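Local structure of alpha-galactosidase (Thermus thermophilus, 6LCJ) at residues R97-A103 with Y137-V143; W233-L238 with F305-A309; D358-D364 with P378-L384. The protein probably hydrolyses terminal alpha-galactosidic bonds in galactose-containing oligosaccharides and assembles as a hexamer. One frame throughout, in Å; residues are numbered along the deposited sequence.

Contact 1: R97-A103 with Y137-V143; sequences RGPDGRA and YGPEEEV
Arg97 and Glu140 meet in a side-on salt bridge in which both donors go to a single oxygen. Arg97 NE lies 3.1 Å and Arg97 NH2 2.9 Å from Glu140 OE1, and that oxygen sits in the guanidinium plane, at its edge. The NE bond runs nearly along the C-O axis of OE1, while NH2 arrives on the syn side, tilted out of the carboxylate plane; the guanidinium and carboxylate planes stand 30° apart. The Glu140 chain is extended beyond CG, which carries the carboxylate from the first turn of its helix across to the arginine. Trp58 makes a cation-pi contact with the same Arg97.

Arg102 is oriented differently, crossing Tyr137 at about a right angle. With chi3 bent to -66°, its guanidinium presents a face to the tyrosine, CE2 of Tyr137 lying 3.4 Å from Arg102 NH2 and displaced toward the rim of the group, and the two planes are inclined by 42°. Rotation of the group is fixed from its edge, where Arg102 NE donates to Asp100 OD2 at 2.9 Å, and Arg102 NH1 is bonded to the carbonyl of Gly9.

Between these two side-chain contacts the backbones pair. Ala103 N donates to Gly138 O at 2.8 Å, and Gly138 N returns a longer bond to Ala103 O, an antiparallel hydrogen-bonded pair. Beside it, Ala103 O faces the Tyr137 ring edge at CD1, 3.3 Å away, and accepts a CA-H...O contact from Tyr137. The pairing lies at the ends of two neighbouring inner strands, 102-108 and 132-137, of the seven-stranded antiparallel sheet; a type I turn from Gly98 to Gly101 leads into the first, and Pro139 after the second is the N-cap of helix 140-149.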
loop_
_atom_site.group_PDB
_atom_site.type_symbol
_atom_site.label_atom_id
_atom_site.label_comp_id
_atom_site.label_asym_id
_atom_site.label_seq_id
_atom_site.Cartn_x
_atom_site.Cartn_y
_atom_site.Cartn_z
ATOM N N ARG E 97 -29.151 25.208 -9.953
ATOM C CA ARG E 97 -30.563 25.362 -9.637
ATOM C C ARG E 97 -30.743 26.175 -8.363
ATOM O O ARG E 97 -30.279 25.769 -7.291
ATOM C CB ARG E 97 -31.220 23.996 -9.482
ATOM C CG ARG E 97 -32.716 24.046 -9.536
ATOM C CD ARG E 97 -33.271 22.680 -9.277
ATOM N NE ARG E 97 -33.859 22.132 -10.486
ATOM C CZ ARG E 97 -33.941 20.836 -10.742
ATOM N NH1 ARG E 97 -33.481 19.956 -9.857
ATOM N NH2 ARG E 97 -34.502 20.427 -11.875
ATOM N N GLY E 98 -31.434 27.308 -8.481
ATOM C CA GLY E 98 -31.822 28.086 -7.330
ATOM C C GLY E 98 -32.967 27.420 -6.597
ATOM O O GLY E 98 -33.764 26.682 -7.192
ATOM N N PRO E 99 -33.058 27.651 -5.278
ATOM C CA PRO E 99 -34.203 27.134 -4.499
ATOM C C PRO E 99 -35.577 27.350 -5.138
ATOM O O PRO E 99 -36.508 26.583 -4.849
ATOM C CB PRO E 99 -34.080 27.904 -3.177
ATOM C CG PRO E 99 -32.602 28.121 -3.015
ATOM C CD PRO E 99 -32.002 28.207 -4.409
ATOM N N ASP E 100 -35.724 28.349 -6.012
ATOM C CA ASP E 100 -36.999 28.726 -6.604
ATOM C C ASP E 100 -37.313 27.991 -7.904
ATOM O O ASP E 100 -38.291 28.341 -8.575
ATOM C CB ASP E 100 -37.012 30.228 -6.861
ATOM C CG ASP E 100 -35.733 30.705 -7.522
ATOM O OD1 ASP E 100 -34.648 30.208 -7.137
ATOM O OD2 ASP E 100 -35.815 31.567 -8.432
ATOM N N GLY E 101 -36.510 26.997 -8.283
ATOM C CA GLY E 101 -36.708 26.322 -9.552
ATOM C C GLY E 101 -36.239 27.082 -10.778
ATOM O O GLY E 101 -36.551 26.670 -11.906
ATOM N N ARG E 102 -35.521 28.185 -10.604
ATOM C CA ARG E 102 -34.880 28.832 -11.734
ATOM C C ARG E 102 -33.458 28.302 -11.884
ATOM O O ARG E 102 -32.816 27.893 -10.909
ATOM C CB ARG E 102 -34.901 30.350 -11.570
ATOM C CG ARG E 102 -36.330 30.898 -11.580
ATOM C CD ARG E 102 -36.401 32.384 -11.880
ATOM N NE ARG E 102 -35.782 33.177 -10.825
ATOM C CZ ARG E 102 -35.178 34.343 -11.037
ATOM N NH1 ARG E 102 -35.128 34.850 -12.272
ATOM N NH2 ARG E 102 -34.629 35.004 -10.018
ATOM N N ALA E 103 -32.980 28.281 -13.125
ATOM C CA ALA E 103 -31.691 27.687 -13.450
ATOM C C ALA E 103 -30.719 28.741 -13.971
ATOM O O ALA E 103 -31.088 29.608 -14.766
ATOM C CB ALA E 103 -31.853 26.575 -14.483
ATOM N N TYR E 137 -30.161 33.127 -16.975
ATOM C CA TYR E 137 -30.747 32.864 -15.671
ATOM C C TYR E 137 -32.240 33.112 -15.777
ATOM O O TYR E 137 -32.661 34.148 -16.296
ATOM C CB TYR E 137 -30.135 33.758 -14.590
ATOM C CG TYR E 137 -30.682 33.489 -13.216
ATOM C CD1 TYR E 137 -30.844 32.188 -12.757
ATOM C CD2 TYR E 137 -31.035 34.533 -12.371
ATOM C CE1 TYR E 137 -31.344 31.931 -11.496
ATOM C CE2 TYR E 137 -31.534 34.287 -11.095
ATOM C CZ TYR E 137 -31.688 32.985 -10.665
ATOM O OH TYR E 137 -32.180 32.738 -9.402
ATOM N N GLY E 138 -33.036 32.162 -15.314
ATOM C CA GLY E 138 -34.459 32.246 -15.488
ATOM C C GLY E 138 -35.115 30.914 -15.249
ATOM O O GLY E 138 -34.483 29.969 -14.762
ATOM N N PRO E 139 -36.408 30.818 -15.572
ATOM C CA PRO E 139 -37.106 29.533 -15.468
ATOM C C PRO E 139 -36.384 28.461 -16.271
ATOM O O PRO E 139 -35.870 28.718 -17.362
ATOM C CB PRO E 139 -38.499 29.834 -16.039
ATOM C CG PRO E 139 -38.662 31.293 -15.892
ATOM C CD PRO E 139 -37.298 31.897 -16.032
ATOM N N GLU E 140 -36.347 27.254 -15.703
ATOM C CA GLU E 140 -35.598 26.140 -16.275
ATOM C C GLU E 140 -35.891 25.956 -17.761
ATOM O O GLU E 140 -34.974 25.913 -18.587
ATOM C CB GLU E 140 -35.941 24.870 -15.499
ATOM C CG GLU E 140 -34.881 23.801 -15.511
ATOM C CD GLU E 140 -35.203 22.676 -14.537
ATOM O OE1 GLU E 140 -34.992 22.860 -13.312
ATOM O OE2 GLU E 140 -35.687 21.616 -14.998
ATOM N N GLU E 141 -37.172 25.864 -18.123
ATOM C CA GLU E 141 -37.533 25.516 -19.494
ATOM C C GLU E 141 -37.203 26.642 -20.467
ATOM O O GLU E 141 -36.777 26.385 -21.603
ATOM C CB GLU E 141 -39.014 25.142 -19.565
ATOM C CG GLU E 141 -39.269 23.643 -19.317
ATOM C CD GLU E 141 -40.685 23.337 -18.796
ATOM O OE1 GLU E 141 -40.839 23.138 -17.561
ATOM O OE2 GLU E 141 -41.638 23.282 -19.619
ATOM N N GLU E 142 -37.388 27.897 -20.056
ATOM C CA GLU E 142 -37.079 28.978 -20.982
ATOM C C GLU E 142 -35.581 29.051 -21.239
ATOM O O GLU E 142 -35.142 29.255 -22.377
ATOM C CB GLU E 142 -37.606 30.314 -20.458
ATOM C CG GLU E 142 -37.529 31.472 -21.488
ATOM C CD GLU E 142 -37.647 31.026 -22.972
ATOM O OE1 GLU E 142 -38.665 30.368 -23.334
ATOM O OE2 GLU E 142 -36.715 31.334 -23.775
ATOM N N VAL E 143 -34.786 28.845 -20.195
ATOM C CA VAL E 143 -33.344 29.025 -20.280
ATOM C C VAL E 143 -32.723 27.965 -21.200
ATOM O O VAL E 143 -31.856 28.274 -22.030
ATOM C CB VAL E 143 -32.784 29.027 -18.837
ATOM C CG1 VAL E 143 -31.758 27.981 -18.601
ATOM C CG2 VAL E 143 -32.287 30.405 -18.442
#

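Contact 2: W233-L238 with F305-A309; sequences WFAPFL and FLYAA
Leu238 and Phe305 make the tightest fit across this contact, the CD2 methyl of Leu238 approaching Phe305 CD2 to 3.5 Å. The isobutyl group acts as a two-pronged bump: while CD2 rests obliquely against the phenyl ring, CD1 enters the hollow between Ala308 CB, 3.7 Å away, and Tyr307 OH. That hydroxyl is itself hydrogen-bonded to Ala264 O. Elsewhere round the Phe305 ring, Ala235 CB approaches CD1, and Trp233 CZ2 comes within 4.2 Å of Phe305 CE1, which lies near the indole plane, at its edge.

A second fit runs the other way. The Ala309 methyl sits over one face of the Phe237 ring, 3.9 Å from its centroid and 20° off the ring normal, a CH-pi contact. Phe237 chi1 of -60°, with CG anti to the carbonyl carbon, turns that face to the 3-10 segment 306-309. Pro236 CG against Leu306 CD2 closes the flank.

No direct hydrogen bond joins the segments, but a water accepts from Phe237 N at 3.1 Å and donates weakly to Phe305 O. Segment 233-238 continues strand 229-234, while the loop 305-309 follows the parallel neighbour 298-303, so the packing joins two adjacent beta-alpha loops at the C-terminal ends of the strands, characteristic of the TIM-barrel Melibiase domain.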
loop_
_atom_site.group_PDB
_atom_site.type_symbol
_atom_site.label_atom_id
_atom_site.label_comp_id
_atom_site.label_asym_id
_atom_site.label_seq_id
_atom_site.Cartn_x
_atom_site.Cartn_y
_atom_site.Cartn_z
ATOM N N TRP E 233 -28.299 -0.427 -40.479
ATOM C CA TRP E 233 -27.517 -0.066 -39.302
ATOM C C TRP E 233 -26.028 -0.274 -39.560
ATOM O O TRP E 233 -25.627 -1.326 -40.064
ATOM C CB TRP E 233 -27.953 -0.944 -38.116
ATOM C CG TRP E 233 -27.163 -0.830 -36.832
ATOM C CD1 TRP E 233 -27.460 -0.034 -35.761
ATOM C CD2 TRP E 233 -25.982 -1.559 -36.470
ATOM N NE1 TRP E 233 -26.540 -0.222 -34.758
ATOM C CE2 TRP E 233 -25.618 -1.148 -35.170
ATOM C CE3 TRP E 233 -25.196 -2.518 -37.115
ATOM C CZ2 TRP E 233 -24.497 -1.656 -34.510
ATOM C CZ3 TRP E 233 -24.078 -3.027 -36.449
ATOM C CH2 TRP E 233 -23.743 -2.589 -35.167
ATOM N N PHE E 234 -25.204 0.703 -39.171
ATOM C CA PHE E 234 -23.748 0.548 -39.170
ATOM C C PHE E 234 -23.159 1.063 -37.862
ATOM O O PHE E 234 -23.747 1.903 -37.186
ATOM C CB PHE E 234 -23.066 1.313 -40.316
ATOM C CG PHE E 234 -23.534 0.922 -41.671
ATOM C CD1 PHE E 234 -24.625 1.558 -42.250
ATOM C CD2 PHE E 234 -22.879 -0.072 -42.381
ATOM C CE1 PHE E 234 -25.073 1.198 -43.501
ATOM C CE2 PHE E 234 -23.309 -0.442 -43.646
ATOM C CZ PHE E 234 -24.412 0.198 -44.209
ATOM N N ALA E 235 -21.962 0.568 -37.527
ATOM C CA ALA E 235 -21.092 1.149 -36.497
ATOM C C ALA E 235 -19.775 1.468 -37.192
ATOM O O ALA E 235 -18.779 0.751 -37.019
ATOM C CB ALA E 235 -20.886 0.208 -35.307
ATOM N N PRO E 236 -19.731 2.545 -37.984
ATOM C CA PRO E 236 -18.683 2.655 -39.016
ATOM C C PRO E 236 -17.257 2.796 -38.484
ATOM O O PRO E 236 -16.324 2.358 -39.167
ATOM C CB PRO E 236 -19.115 3.893 -39.823
ATOM C CG PRO E 236 -20.057 4.632 -38.935
ATOM C CD PRO E 236 -20.730 3.625 -38.074
ATOM N N PHE E 237 -17.043 3.377 -37.300
ATOM C CA PHE E 237 -15.697 3.603 -36.789
ATOM C C PHE E 237 -15.297 2.621 -35.694
ATOM O O PHE E 237 -14.334 2.883 -34.957
ATOM C CB PHE E 237 -15.560 5.028 -36.275
ATOM C CG PHE E 237 -15.800 6.051 -37.324
ATOM C CD1 PHE E 237 -14.779 6.454 -38.166
ATOM C CD2 PHE E 237 -17.055 6.616 -37.475
ATOM C CE1 PHE E 237 -15.011 7.411 -39.139
ATOM C CE2 PHE E 237 -17.286 7.547 -38.434
ATOM C CZ PHE E 237 -16.273 7.962 -39.266
ATOM N N LEU E 238 -15.982 1.490 -35.598
ATOM C CA LEU E 238 -15.752 0.514 -34.552
ATOM C C LEU E 238 -15.197 -0.760 -35.161
ATOM O O LEU E 238 -15.628 -1.185 -36.235
ATOM C CB LEU E 238 -17.052 0.223 -33.805
ATOM C CG LEU E 238 -16.997 -0.115 -32.322
ATOM C CD1 LEU E 238 -16.537 1.070 -31.536
ATOM C CD2 LEU E 238 -18.368 -0.538 -31.889
ATOM N N PHE E 305 -22.637 3.858 -32.346
ATOM C CA PHE E 305 -21.347 3.875 -31.669
ATOM C C PHE E 305 -20.474 5.000 -32.190
ATOM O O PHE E 305 -19.261 4.842 -32.318
ATOM C CB PHE E 305 -20.621 2.533 -31.814
ATOM C CG PHE E 305 -21.268 1.411 -31.063
ATOM C CD1 PHE E 305 -22.407 0.790 -31.559
ATOM C CD2 PHE E 305 -20.745 0.981 -29.852
ATOM C CE1 PHE E 305 -23.017 -0.250 -30.860
ATOM C CE2 PHE E 305 -21.349 -0.061 -29.146
ATOM C CZ PHE E 305 -22.485 -0.677 -29.653
ATOM N N LEU E 306 -21.093 6.134 -32.510
ATOM C CA LEU E 306 -20.381 7.249 -33.108
ATOM C C LEU E 306 -19.441 7.946 -32.131
ATOM O O LEU E 306 -18.608 8.748 -32.571
ATOM C CB LEU E 306 -21.382 8.254 -33.679
ATOM C CG LEU E 306 -22.222 7.836 -34.902
ATOM C CD1 LEU E 306 -23.167 8.970 -35.281
ATOM C CD2 LEU E 306 -21.339 7.475 -36.060
ATOM N N TYR E 307 -19.550 7.665 -30.824
ATOM C CA TYR E 307 -18.524 8.120 -29.889
ATOM C C TYR E 307 -17.128 7.633 -30.301
ATOM O O TYR E 307 -16.123 8.280 -29.979
ATOM C CB TYR E 307 -18.853 7.644 -28.463
ATOM C CG TYR E 307 -18.570 6.168 -28.269
ATOM C CD1 TYR E 307 -17.314 5.721 -27.880
ATOM C CD2 TYR E 307 -19.550 5.223 -28.509
ATOM C CE1 TYR E 307 -17.048 4.378 -27.739
ATOM C CE2 TYR E 307 -19.288 3.878 -28.363
ATOM C CZ TYR E 307 -18.041 3.463 -27.983
ATOM O OH TYR E 307 -17.796 2.126 -27.855
ATOM N N ALA E 308 -17.035 6.483 -30.977
ATOM C CA ALA E 308 -15.720 5.976 -31.349
ATOM C C ALA E 308 -14.962 6.966 -32.222
ATOM O O ALA E 308 -13.731 7.045 -32.146
ATOM C CB ALA E 308 -15.849 4.630 -32.053
ATOM N N ALA E 309 -15.672 7.747 -33.036
ATOM C CA ALA E 309 -15.025 8.723 -33.897
ATOM C C ALA E 309 -14.563 9.973 -33.150
ATOM O O ALA E 309 -13.858 10.806 -33.742
ATOM C CB ALA E 309 -15.974 9.121 -35.024
HETATM O O HOH W 1 -18.998 4.106 -35.065
#

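Contact 3: D358-D364 with P378-L384; sequences DVAPYWD and PGLRNAL
Asp358, Tyr362 and Trp363 offer backbone carbonyls to the start of helix 380-388, whose N-cap position is Gly379, in the TIM-barrel domain. Hydrogen bonds come first. Gly379 N donates to Asp358 O at 2.9 Å; Leu380 N meets Tyr362 O at 3.1 Å with an angle of 177°; Arg381 N reaches Trp363 O, in the carbonyl plane. The loop thus satisfies amides that have no partner within the first helical turn.

Apolar contacts form three patches. Val359 CG1 packs on Ala383 CB at 3.6 Å and beside Leu380 CD1. Ala360 CB meets Pro378 CB. The indole of Trp363 carries Arg381 CB over one face, a CH-pi contact 3.8 Å from the six-membered ring centroid, and has Leu380 CD2 at its edge. Its chi1 of -177° swings the ring back to the helix.

Charged pairing is slighter: Arg381 NH1 and Asp364 OD2 form a weak salt bridge at 3.5 Å, with carboxylate and guanidinium planes 74° apart; Arg381 NE is bonded to Leu478 O, and Asp364 OD1 to Ser369 OG. A water completes the junction, accepting from Asn382 N and donating to both Trp363 O and, at 2.6 Å, Asp364 OD1.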
loop_
_atom_site.group_PDB
_atom_site.type_symbol
_atom_site.label_atom_id
_atom_site.label_comp_id
_atom_site.label_asym_id
_atom_site.label_seq_id
_atom_site.Cartn_x
_atom_site.Cartn_y
_atom_site.Cartn_z
ATOM N N ASP E 358 -30.212 2.692 -24.457
ATOM C CA ASP E 358 -31.157 1.766 -25.055
ATOM C C ASP E 358 -32.320 1.487 -24.111
ATOM O O ASP E 358 -32.138 1.280 -22.904
ATOM C CB ASP E 358 -30.456 0.450 -25.374
ATOM C CG ASP E 358 -29.521 0.559 -26.531
ATOM O OD1 ASP E 358 -29.421 1.663 -27.141
ATOM O OD2 ASP E 358 -28.891 -0.478 -26.831
ATOM N N VAL E 359 -33.519 1.444 -24.669
ATOM C CA VAL E 359 -34.593 0.789 -23.946
ATOM C C VAL E 359 -34.270 -0.696 -23.906
ATOM O O VAL E 359 -33.373 -1.184 -24.598
ATOM C CB VAL E 359 -35.973 1.040 -24.581
ATOM C CG1 VAL E 359 -36.336 2.520 -24.485
ATOM C CG2 VAL E 359 -35.982 0.542 -26.021
ATOM N N ALA E 360 -34.983 -1.418 -23.073
ATOM C CA ALA E 360 -34.863 -2.863 -22.989
ATOM C C ALA E 360 -36.232 -3.364 -22.580
ATOM O O ALA E 360 -37.087 -2.568 -22.164
ATOM C CB ALA E 360 -33.778 -3.276 -21.982
ATOM N N PRO E 361 -36.493 -4.690 -22.690
ATOM C CA PRO E 361 -37.797 -5.218 -22.275
ATOM C C PRO E 361 -37.905 -5.407 -20.759
ATOM O O PRO E 361 -38.384 -6.430 -20.274
ATOM C CB PRO E 361 -37.890 -6.541 -23.043
ATOM C CG PRO E 361 -36.490 -6.923 -23.398
ATOM C CD PRO E 361 -35.573 -5.770 -23.093
ATOM N N TYR E 362 -37.428 -4.420 -20.005
ATOM C CA TYR E 362 -37.439 -4.485 -18.548
ATOM C C TYR E 362 -37.164 -3.098 -17.991
ATOM O O TYR E 362 -36.629 -2.221 -18.681
ATOM C CB TYR E 362 -36.431 -5.507 -17.983
ATOM C CG TYR E 362 -35.033 -5.457 -18.537
ATOM C CD1 TYR E 362 -34.109 -4.507 -18.092
ATOM C CD2 TYR E 362 -34.616 -6.377 -19.491
ATOM C CE1 TYR E 362 -32.810 -4.478 -18.604
ATOM C CE2 TYR E 362 -33.327 -6.363 -19.998
ATOM C CZ TYR E 362 -32.425 -5.415 -19.558
ATOM O OH TYR E 362 -31.144 -5.409 -20.091
ATOM N N TRP E 363 -37.562 -2.902 -16.734
ATOM C CA TRP E 363 -37.470 -1.575 -16.143
ATOM C C TRP E 363 -36.016 -1.207 -15.866
ATOM O O TRP E 363 -35.556 -0.133 -16.258
ATOM C CB TRP E 363 -38.321 -1.500 -14.869
ATOM C CG TRP E 363 -38.336 -0.150 -14.244
ATOM C CD1 TRP E 363 -37.790 0.192 -13.049
ATOM C CD2 TRP E 363 -38.890 1.064 -14.795
ATOM N NE1 TRP E 363 -37.980 1.531 -12.805
ATOM C CE2 TRP E 363 -38.660 2.090 -13.853
ATOM C CE3 TRP E 363 -39.572 1.375 -15.982
ATOM C CZ2 TRP E 363 -39.074 3.411 -14.061
ATOM C CZ3 TRP E 363 -40.000 2.686 -16.184
ATOM C CH2 TRP E 363 -39.749 3.687 -15.226
ATOM N N ASP E 364 -35.277 -2.091 -15.208
ATOM C CA ASP E 364 -33.926 -1.748 -14.796
ATOM C C ASP E 364 -33.147 -2.987 -14.362
ATOM O O ASP E 364 -33.570 -3.708 -13.458
ATOM C CB ASP E 364 -33.982 -0.715 -13.667
ATOM C CG ASP E 364 -32.627 -0.089 -13.367
ATOM O OD1 ASP E 364 -31.869 0.213 -14.321
ATOM O OD2 ASP E 364 -32.329 0.135 -12.178
ATOM N N PRO E 378 -28.738 -0.705 -21.093
ATOM C CA PRO E 378 -30.132 -0.866 -21.533
ATOM C C PRO E 378 -31.103 -0.993 -20.370
ATOM O O PRO E 378 -30.835 -1.675 -19.374
ATOM C CB PRO E 378 -30.097 -2.149 -22.367
ATOM C CG PRO E 378 -28.670 -2.268 -22.813
ATOM C CD PRO E 378 -27.837 -1.692 -21.709
ATOM N N GLY E 379 -32.257 -0.339 -20.523
ATOM C CA GLY E 379 -33.306 -0.371 -19.524
ATOM C C GLY E 379 -34.238 0.804 -19.698
ATOM O O GLY E 379 -33.783 1.915 -19.992
ATOM N N LEU E 380 -35.543 0.578 -19.539
ATOM C CA LEU E 380 -36.500 1.646 -19.804
ATOM C C LEU E 380 -36.269 2.837 -18.881
ATOM O O LEU E 380 -36.327 3.993 -19.313
ATOM C CB LEU E 380 -37.926 1.120 -19.665
ATOM C CG LEU E 380 -38.974 2.189 -19.972
ATOM C CD1 LEU E 380 -38.730 2.765 -21.368
ATOM C CD2 LEU E 380 -40.385 1.637 -19.834
ATOM N N ARG E 381 -36.005 2.576 -17.607
ATOM C CA ARG E 381 -35.806 3.671 -16.669
ATOM C C ARG E 381 -34.590 4.506 -17.042
ATOM O O ARG E 381 -34.658 5.739 -17.051
ATOM C CB ARG E 381 -35.650 3.132 -15.263
ATOM C CG ARG E 381 -35.519 4.215 -14.280
ATOM C CD ARG E 381 -34.551 3.845 -13.215
ATOM N NE ARG E 381 -34.914 4.437 -11.936
ATOM C CZ ARG E 381 -34.426 4.033 -10.773
ATOM N NH1 ARG E 381 -33.550 3.031 -10.730
ATOM N NH2 ARG E 381 -34.806 4.632 -9.654
ATOM N N ASN E 382 -33.464 3.850 -17.333
ATOM C CA ASN E 382 -32.279 4.577 -17.774
ATOM C C ASN E 382 -32.577 5.360 -19.036
ATOM O O ASN E 382 -32.189 6.526 -19.155
ATOM C CB ASN E 382 -31.121 3.615 -18.020
ATOM C CG ASN E 382 -30.538 3.030 -16.742
ATOM O OD1 ASN E 382 -30.808 3.477 -15.632
ATOM N ND2 ASN E 382 -29.727 2.013 -16.912
ATOM N N ALA E 383 -33.267 4.727 -19.993
ATOM C CA ALA E 383 -33.680 5.417 -21.209
ATOM C C ALA E 383 -34.471 6.671 -20.876
ATOM O O ALA E 383 -34.124 7.779 -21.305
ATOM C CB ALA E 383 -34.509 4.483 -22.089
ATOM N N LEU E 384 -35.526 6.510 -20.074
ATOM C CA LEU E 384 -36.403 7.633 -19.767
ATOM C C LEU E 384 -35.644 8.752 -19.061
ATOM O O LEU E 384 -35.845 9.930 -19.372
ATOM C CB LEU E 384 -37.588 7.157 -18.923
ATOM C CG LEU E 384 -38.656 6.301 -19.610
ATOM C CD1 LEU E 384 -39.560 5.706 -18.554
ATOM C CD2 LEU E 384 -39.485 7.079 -20.636
HETATM O O HOH W 2 -32.996 1.104 -16.460
#

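In the fold
Contact 2 is entirely buried, whereas contacts 1 and 3 are partly exposed, and their chemistry follows. Side-chain packing and one bridging water serve in contact 2; salt bridges and direct backbone hydrogen bonds appear in the other two. Contact 1 belongs to the N-terminal beta region, its centre 36 Å from that of contact 2, on the opposite side of the chain's centre. Contacts 2 and 3 share the eight-stranded parallel barrel, with nearest atoms about 7 Å apart, but use different strands and loops. Helix starts take part in contacts 1 and 3: a carboxylate reaches out from one, carbonyls receive the amides of the other. Contact 3 alone touches a neighbouring subunit, through Pro361 and Tyr362.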